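Local coordinates for DUF1893 domain-containing protein (Thermotoga maritima, PDB 1VK9) that is of unknown function but has a cytidine deaminase-like fold, binds zinc ions and has been found ADP-ribosylated, at residues K28-L33 against I40-D45; A34-S39 against E62-I67; D68-K73 against E111-V116; K129-M134 against R142-K147. All coordinates share one frame; numbering follows the deposited sequence.

Overall arrangement
Contacts 1, 2 and 3 all belong to one mixed sheet, while contact 4 joins two helices. Strand 32-35 is shared by contacts 1 and 2: on one flank it pairs with strand 39-43, on the other with strand 65-68. Contact 2 is buried and held chiefly by backbone bonds; contact 1, partly open, adds a surface salt bridge to its backbone bonds. Contact 3 adjoins contact 2 in sequence but lies on the other side of the chain's centre, about 20 Å away between centres, and is apolar and partly buried. Contact 4, also apolar and partly buried, touches contact 3 through Lys73, whose NZ meets backbone oxygens of residues 129-134.

Contact 1. Residues K28-L33 against I40-D45; sequences KDLSLL and IFESKD
The Phe41 ring meets Leu32 at CE1, where Leu32 CD2 comes in obliquely at 3.9 Å; Leu54 of helix 49-57 packs against both residues. The other flat group is the Glu42 carboxylate. Its OE1 takes Lys28 NZ on the syn lone pair, 2.5 Å away, in a salt bridge whose two side chains cross at about a right angle, while Glu42 OE2 is hydrogen-bonded to Ser39 OG. Nearer the backbone than the carboxylate, Glu42 CG rests against Leu30 CD1 and Leu33 CD1, both at 3.8 Å, and the Leu33 side chain runs beside that of Glu42 in the same direction. A lysine in place of Glu42 would probably leave Lys28 without its charged mate and set two like charges close together. The two segments belong to the beta hairpin of strands 32-35 and 39-43, with Leu32 and Ser43 as an antiparallel hydrogen-bonded pair: Ser43 N reaches Leu32 O at 3.1 Å. A classic beta bulge follows, because Ser31 and Leu32 both face Ser43. Ser43 O accepts from Ser31 N at 2.8 Å, in the carbonyl plane, and from Leu32 N at 3.2 Å, tilted 35° from it. Beyond the bulge, Ser31 OG, set between its own backbone N and carbonyl carbon (chi1 68°), is hydrogen-bonded to Asp45 O at 2.7 Å, also in the carbonyl plane.

Contact 2. Residues A34-S39 against E62-I67; sequences AYSGRS and EGSLVI. With ZN (zinc ion), chain D.
Tyr35 and Leu65 form an antiparallel hydrogen-bonded pair, with Tyr35 N bound to Leu65 O and Leu65 N to Tyr35 O, each at 2.8 Å. The next pair, Ala34 with Val66, is non-hydrogen-bonded, and Ala34 CA makes a CA-H...O contact to Leu65 O. On the face of Tyr35 and Leu65, Tyr35 CB lies 4.2 Å from Leu65 CD1. Tyr35 CG is anti to its backbone N (chi1 -173°), and the end of the side chain leads off from strand 65-68; Gly37 N stands over one ring face, 3.3 Å above the plane and toward the rim. On the other face of the sheet Ala34 CB meets Val66 CG2 at 4.3 Å. At the end of the ladder Ser36 CB touches Ser64 OG, 3.2 Å apart. One residue before Gly63, Glu62 OE1 binds a zinc ion at 1.8 Å together with His8 and His10, which lie in a histidine run that is probably a purification tag. Strand 65-68 lies between strand 32-35 of the hairpin, antiparallel to it, and strand 86-93, parallel to it, the order expected of a cytidine deaminase-like sheet.

Contact 3. Residues D68-K73 against E111-V116; sequences DKMVGK and EKIPFV
Met70, a selenomethionine, reaches over to Val116 and Ile113 with the outer part of its side chain. CB leaves strand 70-71 well short of the other segment, and CG, placed anti to the backbone N (chi1 180°), is the first atom to meet it. CG lies 3.9 Å from Val116 CG1 and a little farther from Val116 CG2. The chain then bends at chi2 (63°), which brings SE to 4.1 Å from Val116 CG2 and to 4.1 Å from Ile113 CD1. The tip, CE, is nearest to Ile113 CD1, at 4.6 Å. The Met70 and Val116 side chains slide past each other in opposite directions, whereas Met70 and Ile113 cross at about a right angle. Val116 CG2 also rests on Gly72 CA, 3.5 Å away; Gly72 has no side chain to stand between them. All of these meetings are apolar. An unidentified ligand is modelled with covalent links to Asp68 OD1 and Glu111 OE2; it may be related to the reported ADP-ribosylation, and Gly72 N makes a weak hydrogen bond to it. Gly72 is the N-cap residue of helix 73-82. Glu128 of helix 126-132 ties the two segments together from outside, with OE1 bonded to Lys73 N and OE2 to Val116 N. Strands 70-71 and 111-113 both pair in parallel with strand 86-93, whose Val91 touches Met70 and Ile113 alike, and Val116 packs on Ser93 at the end of the same strand.

Contact 4. Residues K129-M134 against R142-K147; sequences KLVLEM and RIVLSK
Ile143, which meets three side chains of residues 129-134, has its carbonyl oxygen gripped from within its own helix end: Ser146 OG is bonded to Ile143 O at 2.9 Å, tilted 24° from the carbonyl plane, and Ser146 N adds a weak bond. The branches of Ile143 divide the contact. CD1 extends to Leu130 CD1, 4.0 Å away, because CG1 is roughly anti to the backbone N (chi1 -153°) and the chain continues straight. CG2 faces the other two partners, with Met134 SE at 4.0 Å and Val131 CG1 at 4.2 Å. Met134, a selenomethionine, crosses Ile143 obliquely, and an extended chi2 (179°) places SE anti to CA, against Ile143 CG2. Val131 and Ile143 instead slide past each other in opposite directions. The same Val131 CG1 touches Val144 CG2 at 4.1 Å, so a single methyl group bears on two successive residues of helix 137-145. Just past the end of that helix Lys147 lays CE beside Leu130 CD2, at 4.3 Å, an aliphatic contact for a charged chain. Helices 126-132 and 137-145 follow one another in the chain and pack here as a helical pair close to the C-terminus. Val144 also touches Phe78 of helix 73-82, and Lys73 NZ is hydrogen-bonded to Leu132 O and Met134 O. Across the interface itself the chemistry is that of branched aliphatic groups and selenium, which implies that the two helices are held here by shape and burial of apolar surface, while the polar bonds of Ser146 and Lys73 do not link the two segments.

Contact 1. Residues K28-L33 against I40-D45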
loop_
_atom_site.group_PDB
_atom_site.type_symbol
_atom_site.label_atom_id
_atom_site.label_comp_id
_atom_site.label_asym_id
_atom_site.label_seq_id
_atom_site.Cartn_x
_atom_site.Cartn_y
_atom_site.Cartn_z
ATOM N N LYS A 28 16.433 -8.674 -0.426
ATOM C CA LYS A 28 16.133 -9.039 0.969
ATOM C C LYS A 28 14.834 -9.844 1.155
ATOM O O LYS A 28 14.353 -9.981 2.287
ATOM C CB LYS A 28 16.090 -7.777 1.858
ATOM C CG LYS A 28 17.451 -7.132 2.145
ATOM C CD LYS A 28 17.311 -5.911 3.044
ATOM C CE LYS A 28 18.083 -6.094 4.336
ATOM N NZ LYS A 28 17.624 -5.116 5.347
ATOM N N ASP A 29 14.286 -10.371 0.054
ATOM C CA ASP A 29 12.953 -11.003 0.021
ATOM C C ASP A 29 11.939 -10.319 0.968
ATOM O O ASP A 29 11.389 -10.951 1.869
ATOM C CB ASP A 29 13.033 -12.537 0.251
ATOM C CG ASP A 29 12.076 -13.350 -0.688
ATOM O OD1 ASP A 29 11.143 -12.774 -1.319
ATOM O OD2 ASP A 29 12.178 -14.590 -0.850
ATOM N N LEU A 30 11.713 -9.021 0.766
ATOM C CA LEU A 30 10.805 -8.235 1.620
ATOM C C LEU A 30 9.363 -8.390 1.184
ATOM O O LEU A 30 9.094 -8.766 0.045
ATOM C CB LEU A 30 11.174 -6.754 1.582
ATOM C CG LEU A 30 12.441 -6.319 2.324
ATOM C CD1 LEU A 30 12.564 -4.804 2.294
ATOM C CD2 LEU A 30 12.505 -6.834 3.764
ATOM N N SER A 31 8.424 -8.108 2.074
ATOM C CA SER A 31 7.023 -8.105 1.658
ATOM C C SER A 31 6.402 -6.693 1.645
ATOM O O SER A 31 5.334 -6.478 1.044
ATOM C CB SER A 31 6.196 -9.110 2.470
ATOM O OG SER A 31 6.070 -8.739 3.826
ATOM N N LEU A 32 7.091 -5.760 2.318
ATOM C CA LEU A 32 6.745 -4.341 2.401
ATOM C C LEU A 32 8.000 -3.504 2.655
ATOM O O LEU A 32 8.878 -3.891 3.420
ATOM C CB LEU A 32 5.730 -4.102 3.516
ATOM C CG LEU A 32 5.137 -2.710 3.772
ATOM C CD1 LEU A 32 4.517 -2.108 2.522
ATOM C CD2 LEU A 32 4.094 -2.779 4.882
ATOM N N LEU A 33 8.085 -2.355 2.005
ATOM C CA LEU A 33 9.205 -1.448 2.195
ATOM C C LEU A 33 8.721 -0.011 2.038
ATOM O O LEU A 33 7.942 0.280 1.106
ATOM C CB LEU A 33 10.301 -1.749 1.174
ATOM C CG LEU A 33 11.432 -0.737 1.013
ATOM C CD1 LEU A 33 12.343 -0.757 2.202
ATOM C CD2 LEU A 33 12.214 -1.063 -0.221
ATOM N N ILE A 40 13.202 3.150 5.374
ATOM C CA ILE A 40 12.650 3.597 6.670
ATOM C C ILE A 40 11.730 2.616 7.408
ATOM O O ILE A 40 11.501 2.760 8.623
ATOM C CB ILE A 40 12.009 4.996 6.578
ATOM C CG1 ILE A 40 10.834 5.025 5.614
ATOM C CG2 ILE A 40 13.067 6.037 6.216
ATOM C CD1 ILE A 40 10.198 6.411 5.508
ATOM N N PHE A 41 11.222 1.632 6.665
ATOM C CA PHE A 41 10.439 0.524 7.203
ATOM C C PHE A 41 10.654 -0.695 6.306
ATOM O O PHE A 41 10.548 -0.607 5.085
ATOM C CB PHE A 41 8.937 0.868 7.275
ATOM C CG PHE A 41 8.096 -0.229 7.880
ATOM C CD1 PHE A 41 7.570 -1.247 7.084
ATOM C CD2 PHE A 41 7.868 -0.274 9.249
ATOM C CE1 PHE A 41 6.824 -2.293 7.642
ATOM C CE2 PHE A 41 7.109 -1.309 9.814
ATOM C CZ PHE A 41 6.594 -2.324 9.006
ATOM N N GLU A 42 10.941 -1.832 6.923
ATOM C CA GLU A 42 11.172 -3.092 6.222
ATOM C C GLU A 42 10.377 -4.168 6.955
ATOM O O GLU A 42 10.449 -4.253 8.197
ATOM C CB GLU A 42 12.674 -3.457 6.236
ATOM C CG GLU A 42 13.528 -2.678 5.245
ATOM C CD GLU A 42 14.996 -3.081 5.242
ATOM O OE1 GLU A 42 15.333 -4.177 5.745
ATOM O OE2 GLU A 42 15.828 -2.302 4.720
ATOM N N SER A 43 9.618 -4.979 6.213
ATOM C CA SER A 43 9.005 -6.177 6.806
ATOM C C SER A 43 8.960 -7.311 5.835
ATOM O O SER A 43 8.946 -7.084 4.623
ATOM C CB SER A 43 7.587 -5.920 7.312
ATOM O OG SER A 43 7.197 -6.908 8.257
ATOM N N LYS A 44 8.939 -8.532 6.376
ATOM C CA LYS A 44 8.710 -9.725 5.559
ATOM C C LYS A 44 7.576 -10.658 6.026
ATOM O O LYS A 44 7.438 -11.731 5.477
ATOM C CB LYS A 44 10.021 -10.480 5.299
ATOM C CG LYS A 44 10.608 -11.214 6.494
ATOM C CD LYS A 44 12.109 -10.961 6.642
ATOM C CE LYS A 44 12.912 -11.759 5.630
ATOM N NZ LYS A 44 14.153 -12.288 6.247
ATOM N N ASP A 45 6.761 -10.246 7.004
ATOM C CA ASP A 45 5.564 -11.016 7.408
ATOM C C ASP A 45 4.501 -11.101 6.288
ATOM O O ASP A 45 4.610 -10.456 5.239
ATOM C CB ASP A 45 4.871 -10.457 8.677
ATOM C CG ASP A 45 5.842 -9.956 9.749
ATOM O OD1 ASP A 45 6.852 -10.664 10.039
ATOM O OD2 ASP A 45 5.637 -8.869 10.381
#

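Contact 2. Residues A34-S39 against E62-I67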
loop_
_atom_site.group_PDB
_atom_site.type_symbol
_atom_site.label_atom_id
_atom_site.label_comp_id
_atom_site.label_asym_id
_atom_site.label_seq_id
_atom_site.Cartn_x
_atom_site.Cartn_y
_atom_site.Cartn_z
ATOM N N ALA A 34 9.141 0.876 2.948
ATOM C CA ALA A 34 9.006 2.313 2.702
ATOM C C ALA A 34 10.399 2.923 2.564
ATOM O O ALA A 34 11.295 2.637 3.370
ATOM C CB ALA A 34 8.210 2.979 3.772
ATOM N N TYR A 35 10.579 3.733 1.521
ATOM C CA TYR A 35 11.902 4.218 1.117
ATOM C C TYR A 35 11.934 5.729 0.803
ATOM O O TYR A 35 11.062 6.254 0.094
ATOM C CB TYR A 35 12.387 3.407 -0.076
ATOM C CG TYR A 35 13.809 3.678 -0.523
ATOM C CD1 TYR A 35 14.897 3.028 0.078
ATOM C CD2 TYR A 35 14.073 4.560 -1.571
ATOM C CE1 TYR A 35 16.207 3.259 -0.349
ATOM C CE2 TYR A 35 15.378 4.799 -2.001
ATOM C CZ TYR A 35 16.440 4.146 -1.385
ATOM O OH TYR A 35 17.726 4.386 -1.824
ATOM N N SER A 36 12.942 6.425 1.330
ATOM C CA SER A 36 13.036 7.875 1.135
ATOM C C SER A 36 14.368 8.313 0.529
ATOM O O SER A 36 14.621 9.489 0.336
ATOM C CB SER A 36 12.805 8.598 2.461
ATOM O OG SER A 36 13.907 8.360 3.315
ATOM N N GLY A 37 15.208 7.354 0.199
ATOM C CA GLY A 37 16.572 7.649 -0.170
ATOM C C GLY A 37 17.364 6.696 0.684
ATOM O O GLY A 37 18.397 6.180 0.266
ATOM N N ARG A 38 16.860 6.493 1.898
ATOM C CA ARG A 38 17.237 5.356 2.709
ATOM C C ARG A 38 15.981 4.560 3.055
ATOM O O ARG A 38 14.858 5.045 2.895
ATOM C CB ARG A 38 18.040 5.800 3.941
ATOM C CG ARG A 38 17.250 6.189 5.165
ATOM C CD ARG A 38 18.019 7.091 6.126
ATOM N NE ARG A 38 17.150 8.172 6.584
ATOM C CZ ARG A 38 16.437 8.135 7.703
ATOM N NH1 ARG A 38 16.511 7.079 8.504
ATOM N NH2 ARG A 38 15.654 9.153 8.024
ATOM N N SER A 39 16.174 3.325 3.504
ATOM C CA SER A 39 15.070 2.453 3.903
ATOM C C SER A 39 14.505 2.871 5.277
ATOM O O SER A 39 15.254 2.951 6.245
ATOM C CB SER A 39 15.565 1.000 3.911
ATOM O OG SER A 39 14.876 0.212 4.853
ATOM N N GLU A 62 4.941 11.235 2.991
ATOM C CA GLU A 62 5.326 12.198 1.948
ATOM C C GLU A 62 6.843 12.264 1.757
ATOM O O GLU A 62 7.597 12.306 2.736
ATOM C CB GLU A 62 4.831 13.593 2.262
ATOM C CG GLU A 62 3.327 13.723 2.228
ATOM C CD GLU A 62 2.833 15.134 2.498
ATOM O OE1 GLU A 62 3.668 16.114 2.562
ATOM O OE2 GLU A 62 1.587 15.239 2.642
ATOM N N GLY A 63 7.293 12.270 0.500
ATOM C CA GLY A 63 8.718 12.228 0.224
ATOM C C GLY A 63 9.211 10.797 0.147
ATOM O O GLY A 63 10.382 10.546 -0.108
ATOM N N SER A 64 8.315 9.847 0.370
ATOM C CA SER A 64 8.723 8.462 0.395
ATOM C C SER A 64 7.960 7.665 -0.624
ATOM O O SER A 64 6.913 8.101 -1.101
ATOM C CB SER A 64 8.507 7.884 1.783
ATOM O OG SER A 64 9.599 8.239 2.604
ATOM N N LEU A 65 8.492 6.501 -0.975
ATOM C CA LEU A 65 7.737 5.553 -1.780
ATOM C C LEU A 65 7.544 4.259 -1.008
ATOM O O LEU A 65 8.363 3.921 -0.139
ATOM C CB LEU A 65 8.407 5.304 -3.133
ATOM C CG LEU A 65 9.794 4.709 -3.134
ATOM C CD1 LEU A 65 9.705 3.218 -3.310
ATOM C CD2 LEU A 65 10.544 5.306 -4.268
ATOM N N VAL A 66 6.456 3.554 -1.321
ATOM C CA VAL A 66 6.171 2.256 -0.718
ATOM C C VAL A 66 6.176 1.167 -1.774
ATOM O O VAL A 66 5.566 1.326 -2.820
ATOM C CB VAL A 66 4.795 2.254 -0.023
ATOM C CG1 VAL A 66 4.400 0.836 0.416
ATOM C CG2 VAL A 66 4.781 3.247 1.138
ATOM N N ILE A 67 6.868 0.066 -1.495
ATOM C CA ILE A 67 6.758 -1.150 -2.305
ATOM C C ILE A 67 6.023 -2.239 -1.532
ATOM O O ILE A 67 6.297 -2.483 -0.365
ATOM C CB ILE A 67 8.148 -1.659 -2.776
ATOM C CG1 ILE A 67 8.880 -0.565 -3.560
ATOM C CG2 ILE A 67 7.988 -2.947 -3.627
ATOM C CD1 ILE A 67 10.270 -0.959 -3.981
HETATM ZN ZN ZN D . 4.852 17.137 1.717
#

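Contact 3. Residues D68-K73 against E111-V116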
loop_
_atom_site.group_PDB
_atom_site.type_symbol
_atom_site.label_atom_id
_atom_site.label_comp_id
_atom_site.label_asym_id
_atom_site.label_seq_id
_atom_site.Cartn_x
_atom_site.Cartn_y
_atom_site.Cartn_z
ATOM N N ASP A 68 5.093 -2.899 -2.191
ATOM C CA ASP A 68 4.289 -3.915 -1.546
ATOM C C ASP A 68 4.094 -5.110 -2.489
ATOM O O ASP A 68 3.905 -4.941 -3.690
ATOM C CB ASP A 68 2.949 -3.304 -1.127
ATOM C CG ASP A 68 2.228 -4.134 -0.091
ATOM O OD1 ASP A 68 2.698 -5.251 0.217
ATOM O OD2 ASP A 68 1.184 -3.760 0.466
ATOM N N LYS A 69 4.162 -6.315 -1.930
ATOM C CA LYS A 69 4.084 -7.575 -2.681
ATOM C C LYS A 69 2.656 -7.771 -3.253
ATOM O O LYS A 69 2.468 -8.197 -4.398
ATOM C CB LYS A 69 4.418 -8.722 -1.722
ATOM C CG LYS A 69 5.385 -9.778 -2.193
ATOM C CD LYS A 69 5.507 -10.828 -1.074
ATOM C CE LYS A 69 6.685 -11.750 -1.252
ATOM N NZ LYS A 69 6.206 -12.967 -1.950
HETATM N N MSE A 70 1.653 -7.442 -2.445
HETATM C CA MSE A 70 0.287 -7.775 -2.761
HETATM C C MSE A 70 -0.614 -6.650 -2.268
HETATM O O MSE A 70 -0.811 -6.493 -1.061
HETATM C CB MSE A 70 -0.067 -9.100 -2.072
HETATM C CG MSE A 70 -1.501 -9.598 -2.302
HETATM SE SE MSE A 70 -1.906 -10.001 -4.208
HETATM C CE MSE A 70 -0.745 -11.686 -4.570
ATOM N N VAL A 71 -1.147 -5.850 -3.187
ATOM C CA VAL A 71 -1.944 -4.708 -2.772
ATOM C C VAL A 71 -3.424 -4.929 -3.068
ATOM O O VAL A 71 -3.864 -4.896 -4.233
ATOM C CB VAL A 71 -1.400 -3.384 -3.349
ATOM C CG1 VAL A 71 -2.307 -2.218 -3.002
ATOM C CG2 VAL A 71 -0.050 -3.100 -2.771
ATOM N N GLY A 72 -4.184 -5.184 -2.005
ATOM C CA GLY A 72 -5.627 -5.305 -2.112
ATOM C C GLY A 72 -6.281 -4.020 -1.647
ATOM O O GLY A 72 -5.589 -3.071 -1.270
ATOM N N LYS A 73 -7.607 -3.984 -1.656
ATOM C CA LYS A 73 -8.339 -2.812 -1.170
ATOM C C LYS A 73 -7.978 -2.426 0.276
ATOM O O LYS A 73 -7.833 -1.233 0.608
ATOM C CB LYS A 73 -9.830 -3.056 -1.270
ATOM C CG LYS A 73 -10.607 -1.867 -1.661
ATOM C CD LYS A 73 -12.073 -2.213 -1.672
ATOM C CE LYS A 73 -12.867 -0.964 -1.656
ATOM N NZ LYS A 73 -14.060 -1.121 -2.455
ATOM N N GLU A 111 1.688 -7.024 -12.022
ATOM C CA GLU A 111 0.592 -7.903 -12.421
ATOM C C GLU A 111 -0.678 -7.340 -11.802
ATOM O O GLU A 111 -0.631 -6.782 -10.708
ATOM C CB GLU A 111 0.827 -9.354 -11.941
ATOM C CG GLU A 111 -0.252 -10.308 -12.454
ATOM C CD GLU A 111 -0.182 -11.766 -11.959
ATOM O OE1 GLU A 111 0.828 -12.135 -11.335
ATOM O OE2 GLU A 111 -1.149 -12.561 -12.226
ATOM N N LYS A 112 -1.804 -7.478 -12.503
ATOM C CA LYS A 112 -3.122 -7.058 -11.993
ATOM C C LYS A 112 -3.933 -8.334 -11.844
ATOM O O LYS A 112 -3.775 -9.232 -12.642
ATOM C CB LYS A 112 -3.736 -6.097 -13.002
ATOM C CG LYS A 112 -5.152 -5.622 -12.833
ATOM C CD LYS A 112 -5.574 -5.069 -14.216
ATOM C CE LYS A 112 -7.066 -4.773 -14.328
ATOM N NZ LYS A 112 -7.306 -3.589 -15.223
ATOM N N ILE A 113 -4.741 -8.462 -10.796
ATOM C CA ILE A 113 -5.611 -9.642 -10.635
ATOM C C ILE A 113 -7.023 -9.219 -10.187
ATOM O O ILE A 113 -7.161 -8.166 -9.597
ATOM C CB ILE A 113 -4.978 -10.660 -9.664
ATOM C CG1 ILE A 113 -4.766 -10.050 -8.269
ATOM C CG2 ILE A 113 -3.685 -11.196 -10.236
ATOM C CD1 ILE A 113 -4.506 -11.096 -7.188
ATOM N N PRO A 114 -8.072 -9.996 -10.465
ATOM C CA PRO A 114 -9.449 -9.620 -10.051
ATOM C C PRO A 114 -9.649 -9.285 -8.564
ATOM O O PRO A 114 -10.356 -8.313 -8.262
ATOM C CB PRO A 114 -10.273 -10.853 -10.424
ATOM C CG PRO A 114 -9.542 -11.376 -11.578
ATOM C CD PRO A 114 -8.064 -11.261 -11.210
ATOM N N PHE A 115 -9.053 -10.091 -7.679
ATOM C CA PHE A 115 -9.076 -9.892 -6.220
ATOM C C PHE A 115 -7.992 -10.746 -5.526
ATOM O O PHE A 115 -7.625 -11.813 -6.016
ATOM C CB PHE A 115 -10.470 -10.194 -5.627
ATOM C CG PHE A 115 -11.031 -11.548 -6.011
ATOM C CD1 PHE A 115 -10.573 -12.728 -5.394
ATOM C CD2 PHE A 115 -12.024 -11.644 -6.975
ATOM C CE1 PHE A 115 -11.095 -13.970 -5.755
ATOM C CE2 PHE A 115 -12.547 -12.893 -7.354
ATOM C CZ PHE A 115 -12.084 -14.063 -6.743
ATOM N N VAL A 116 -7.502 -10.261 -4.389
ATOM C CA VAL A 116 -6.484 -10.937 -3.603
ATOM C C VAL A 116 -7.026 -12.270 -3.129
ATOM O O VAL A 116 -8.205 -12.384 -2.822
ATOM C CB VAL A 116 -6.090 -10.102 -2.378
ATOM C CG1 VAL A 116 -5.098 -10.863 -1.485
ATOM C CG2 VAL A 116 -5.535 -8.727 -2.804
#

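Contact 4. Residues K129-M134 against R142-K147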
loop_
_atom_site.group_PDB
_atom_site.type_symbol
_atom_site.label_atom_id
_atom_site.label_comp_id
_atom_site.label_asym_id
_atom_site.label_seq_id
_atom_site.Cartn_x
_atom_site.Cartn_y
_atom_site.Cartn_z
ATOM N N LYS A 129 -12.637 -9.824 1.091
ATOM C CA LYS A 129 -14.086 -10.020 1.045
ATOM C C LYS A 129 -14.750 -9.069 2.021
ATOM O O LYS A 129 -15.761 -8.433 1.682
ATOM C CB LYS A 129 -14.515 -11.460 1.352
ATOM C CG LYS A 129 -16.042 -11.719 1.192
ATOM C CD LYS A 129 -16.411 -13.211 1.340
ATOM C CE LYS A 129 -17.739 -13.422 2.095
ATOM N NZ LYS A 129 -17.728 -14.695 2.869
ATOM N N LEU A 130 -14.184 -8.960 3.223
ATOM C CA LEU A 130 -14.689 -8.038 4.228
ATOM C C LEU A 130 -14.879 -6.613 3.670
ATOM O O LEU A 130 -15.957 -6.024 3.802
ATOM C CB LEU A 130 -13.753 -8.033 5.438
ATOM C CG LEU A 130 -14.116 -7.125 6.613
ATOM C CD1 LEU A 130 -15.567 -7.375 7.125
ATOM C CD2 LEU A 130 -13.077 -7.259 7.735
ATOM N N VAL A 131 -13.849 -6.074 3.023
ATOM C CA VAL A 131 -13.864 -4.671 2.624
ATOM C C VAL A 131 -14.319 -4.455 1.188
ATOM O O VAL A 131 -14.376 -3.299 0.727
ATOM C CB VAL A 131 -12.487 -3.994 2.852
ATOM C CG1 VAL A 131 -12.055 -4.146 4.300
ATOM C CG2 VAL A 131 -11.427 -4.563 1.902
ATOM N N LEU A 132 -14.639 -5.551 0.484
ATOM C CA LEU A 132 -14.916 -5.504 -0.965
ATOM C C LEU A 132 -16.045 -4.548 -1.352
ATOM O O LEU A 132 -15.862 -3.750 -2.255
ATOM C CB LEU A 132 -15.175 -6.899 -1.555
ATOM C CG LEU A 132 -15.516 -7.021 -3.058
ATOM C CD1 LEU A 132 -14.278 -7.045 -3.958
ATOM C CD2 LEU A 132 -16.378 -8.254 -3.330
ATOM N N GLU A 133 -17.199 -4.626 -0.689
ATOM C CA GLU A 133 -18.282 -3.714 -1.052
ATOM C C GLU A 133 -18.343 -2.403 -0.155
ATOM O O GLU A 133 -19.353 -1.705 -0.091
ATOM C CB GLU A 133 -19.637 -4.451 -1.378
ATOM C CG GLU A 133 -19.618 -5.489 -2.557
ATOM C CD GLU A 133 -19.799 -4.971 -4.036
ATOM O OE1 GLU A 133 -20.466 -3.940 -4.303
ATOM O OE2 GLU A 133 -19.295 -5.635 -4.995
HETATM N N MSE A 134 -17.228 -2.065 0.490
HETATM C CA MSE A 134 -17.098 -0.836 1.249
HETATM C C MSE A 134 -16.406 0.251 0.433
HETATM O O MSE A 134 -15.459 -0.035 -0.293
HETATM C CB MSE A 134 -16.274 -1.096 2.477
HETATM C CG MSE A 134 -17.019 -1.791 3.574
HETATM SE SE MSE A 134 -15.895 -2.156 5.163
HETATM C CE MSE A 134 -15.697 -0.282 5.788
ATOM N N ARG A 142 -10.571 1.631 9.813
ATOM C CA ARG A 142 -11.219 1.405 11.090
ATOM C C ARG A 142 -11.645 -0.088 11.239
ATOM O O ARG A 142 -11.273 -0.735 12.209
ATOM C CB ARG A 142 -12.355 2.437 11.313
ATOM C CG ARG A 142 -13.524 1.995 12.271
ATOM C CD ARG A 142 -14.434 3.149 12.819
ATOM N NE ARG A 142 -13.696 4.415 12.879
ATOM C CZ ARG A 142 -13.676 5.342 11.919
ATOM N NH1 ARG A 142 -14.385 5.178 10.806
ATOM N NH2 ARG A 142 -12.952 6.446 12.080
ATOM N N ILE A 143 -12.378 -0.651 10.283
ATOM C CA ILE A 143 -12.828 -2.031 10.435
ATOM C C ILE A 143 -11.663 -3.020 10.442
ATOM O O ILE A 143 -11.691 -3.986 11.209
ATOM C CB ILE A 143 -13.930 -2.443 9.402
ATOM C CG1 ILE A 143 -14.807 -3.562 9.985
ATOM C CG2 ILE A 143 -13.318 -2.915 8.096
ATOM C CD1 ILE A 143 -16.059 -3.935 9.157
ATOM N N VAL A 144 -10.636 -2.792 9.624
ATOM C CA VAL A 144 -9.506 -3.722 9.629
ATOM C C VAL A 144 -8.797 -3.706 10.985
ATOM O O VAL A 144 -8.445 -4.763 11.521
ATOM C CB VAL A 144 -8.508 -3.477 8.490
ATOM C CG1 VAL A 144 -7.230 -4.292 8.700
ATOM C CG2 VAL A 144 -9.146 -3.840 7.165
ATOM N N LEU A 145 -8.619 -2.519 11.554
ATOM C CA LEU A 145 -7.964 -2.410 12.852
ATOM C C LEU A 145 -8.719 -3.148 13.948
ATOM O O LEU A 145 -8.113 -3.660 14.895
ATOM C CB LEU A 145 -7.744 -0.951 13.233
ATOM C CG LEU A 145 -6.683 -0.245 12.393
ATOM C CD1 LEU A 145 -6.615 1.223 12.751
ATOM C CD2 LEU A 145 -5.328 -0.907 12.559
ATOM N N SER A 146 -10.035 -3.231 13.807
ATOM C CA SER A 146 -10.838 -3.901 14.807
ATOM C C SER A 146 -10.764 -5.430 14.649
ATOM O O SER A 146 -11.562 -6.164 15.234
ATOM C CB SER A 146 -12.279 -3.384 14.776
ATOM O OG SER A 146 -13.029 -4.051 13.777
ATOM N N LYS A 147 -9.810 -5.906 13.848
ATOM C CA LYS A 147 -9.484 -7.330 13.802
ATOM C C LYS A 147 -8.096 -7.536 14.407
ATOM O O LYS A 147 -7.794 -8.608 14.904
ATOM C CB LYS A 147 -9.566 -7.911 12.377
ATOM C CG LYS A 147 -10.873 -7.662 11.583
ATOM C CD LYS A 147 -12.147 -7.887 12.395
ATOM C CE LYS A 147 -13.100 -8.897 11.738
ATOM N NZ LYS A 147 -14.543 -8.467 11.804
#